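Local coordinates for protein putative pyrazinamidase/nicotinamidase (Streptococcus mutans, PDB 3S2S) that binds zinc and probably hydrolyses the amide of nicotinamide to nicotinate, as a putative pyrazinamidase/nicotinamidase of the isochorismatase family, at residues K37-I42 and T159-G164. Sequence-based numbering, arbitrary orientation.
Sequences KALISI and TVVLTG
A chi1 of 64° sets OG1 of Thr163 between its own backbone N and carbonyl carbon, which places it within bonding distance of the neighbouring strand, where it donates to the carbonyl O of Ile40 at 2.9 Å. Ile40 O also takes the backbone N-H of Thr163. That N-H arrives nearly along the C=O axis, whereas the hydroxyl comes in at 128° and tilted from the carbonyl plane, so two bonds from one residue grip a single buried acceptor. A water donates to Thr163 OG1 and lies 2.6 Å from Ser41 OG, to which it is also bonded; the serine hydroxyl is thereby tied to the threonine indirectly.

Strands 37-42 and 159-163 run side by side in the same direction, their axes 25° apart, in the central parallel sheet of the three-layer alpha/beta fold of isochorismatase-like hydrolases. Ala38 and Ile40 each give an N-H and take one back, while Ile42 only donates, to Thr163 O; the straightest of these bonds, Ile40 N to Val161 O, measures 2.8 Å.

Helix 65-77 packs on the face bearing Leu39 and Thr163. Here Leu39 CD1 touches both Val161 CG1 (4.1 Å) and Thr163 CG2 (4.0 Å). Farther back on this face, the extended Lys37 chain lies alongside Thr159, CG to CB 3.8 Å, and carries its ammonium to a salt bridge with Glu186.

Helix 167-180 covers the other face, where Ile40 and Leu162 point the same way and meet through CG1 and CD2 at 3.7 Å. Beyond them Ile42 rests its CB and CG1 against Thr163 O and touches Cys170 of the cacodylate pocket, its side chain about 6 Å from the bound cacodylic acid.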
loop_
_atom_site.group_PDB
_atom_site.type_symbol
_atom_site.label_atom_id
_atom_site.label_comp_id
_atom_site.label_asym_id
_atom_site.label_seq_id
_atom_site.Cartn_x
_atom_site.Cartn_y
_atom_site.Cartn_z
ATOM N N LYS A 37 -19.719 10.433 2.056
ATOM C CA LYS A 37 -19.354 9.807 3.342
ATOM C C LYS A 37 -19.595 8.309 3.305
ATOM O O LYS A 37 -20.484 7.828 2.602
ATOM C CB LYS A 37 -20.146 10.374 4.524
ATOM C CG LYS A 37 -19.613 11.674 5.111
ATOM C CD LYS A 37 -20.190 11.892 6.516
ATOM C CE LYS A 37 -19.898 13.287 7.030
ATOM N NZ LYS A 37 -20.625 13.506 8.313
ATOM N N ALA A 38 -18.797 7.574 4.068
ATOM C CA ALA A 38 -19.029 6.142 4.213
ATOM C C ALA A 38 -19.037 5.761 5.658
ATOM O O ALA A 38 -18.155 6.157 6.403
ATOM C CB ALA A 38 -17.941 5.347 3.495
ATOM N N LEU A 39 -20.028 4.962 6.035
ATOM C CA LEU A 39 -20.099 4.441 7.387
ATOM C C LEU A 39 -19.490 3.041 7.385
ATOM O O LEU A 39 -19.848 2.211 6.555
ATOM C CB LEU A 39 -21.552 4.452 7.904
ATOM C CG LEU A 39 -21.614 3.967 9.358
ATOM C CD1 LEU A 39 -22.580 4.821 10.180
ATOM C CD2 LEU A 39 -21.881 2.464 9.469
ATOM N N ILE A 40 -18.533 2.807 8.284
ATOM C CA ILE A 40 -17.866 1.501 8.368
ATOM C C ILE A 40 -18.433 0.779 9.583
ATOM O O ILE A 40 -18.419 1.336 10.668
ATOM C CB ILE A 40 -16.320 1.631 8.502
ATOM C CG1 ILE A 40 -15.750 2.671 7.533
ATOM C CG2 ILE A 40 -15.639 0.264 8.242
ATOM C CD1 ILE A 40 -16.115 2.434 6.071
ATOM N N SER A 41 -18.971 -0.432 9.383
ATOM C CA SER A 41 -19.580 -1.224 10.461
ATOM C C SER A 41 -18.633 -2.358 10.795
ATOM O O SER A 41 -18.526 -3.340 10.047
ATOM C CB SER A 41 -20.946 -1.768 10.039
ATOM O OG SER A 41 -21.605 -2.396 11.139
ATOM N N ILE A 42 -17.913 -2.207 11.902
ATOM C CA ILE A 42 -16.772 -3.089 12.148
ATOM C C ILE A 42 -17.098 -4.206 13.136
ATOM O O ILE A 42 -17.318 -3.953 14.320
ATOM C CB ILE A 42 -15.570 -2.290 12.657
ATOM C CG1 ILE A 42 -15.261 -1.130 11.700
ATOM C CG2 ILE A 42 -14.324 -3.195 12.847
ATOM C CD1 ILE A 42 -14.197 -0.203 12.256
ATOM N N THR A 159 -14.648 11.146 3.921
ATOM C CA THR A 159 -14.838 10.967 5.357
ATOM C C THR A 159 -15.357 9.570 5.653
ATOM O O THR A 159 -16.329 9.130 5.026
ATOM C CB THR A 159 -15.891 11.963 5.873
ATOM O OG1 THR A 159 -15.435 13.287 5.585
ATOM C CG2 THR A 159 -16.113 11.814 7.392
ATOM N N VAL A 160 -14.712 8.877 6.592
ATOM C CA VAL A 160 -15.270 7.628 7.106
ATOM C C VAL A 160 -15.834 7.835 8.505
ATOM O O VAL A 160 -15.235 8.540 9.314
ATOM C CB VAL A 160 -14.265 6.458 7.105
ATOM C CG1 VAL A 160 -13.878 6.099 5.630
ATOM C CG2 VAL A 160 -12.982 6.800 7.901
ATOM N N VAL A 161 -16.978 7.205 8.751
ATOM C CA VAL A 161 -17.659 7.220 10.037
ATOM C C VAL A 161 -17.507 5.838 10.635
ATOM O O VAL A 161 -18.013 4.875 10.073
ATOM C CB VAL A 161 -19.123 7.584 9.870
ATOM C CG1 VAL A 161 -19.801 7.681 11.233
ATOM C CG2 VAL A 161 -19.236 8.920 9.122
ATOM N N LEU A 162 -16.790 5.732 11.748
ATOM C CA LEU A 162 -16.469 4.417 12.302
ATOM C C LEU A 162 -17.435 3.999 13.400
ATOM O O LEU A 162 -17.739 4.793 14.289
ATOM C CB LEU A 162 -15.041 4.401 12.849
ATOM C CG LEU A 162 -13.982 4.857 11.841
ATOM C CD1 LEU A 162 -12.615 4.735 12.510
ATOM C CD2 LEU A 162 -14.038 4.000 10.568
ATOM N N THR A 163 -17.920 2.764 13.317
ATOM C CA THR A 163 -18.786 2.187 14.338
ATOM C C THR A 163 -18.354 0.743 14.536
ATOM O O THR A 163 -17.719 0.163 13.661
ATOM C CB THR A 163 -20.275 2.145 13.882
ATOM O OG1 THR A 163 -20.415 1.258 12.745
ATOM C CG2 THR A 163 -20.788 3.543 13.514
ATOM N N GLY A 164 -18.725 0.156 15.672
ATOM C CA GLY A 164 -18.477 -1.265 15.875
ATOM C C GLY A 164 -17.550 -1.545 17.039
ATOM O O GLY A 164 -17.460 -0.739 17.959
HETATM O O HOH W 1 -22.689 -0.193 11.944
#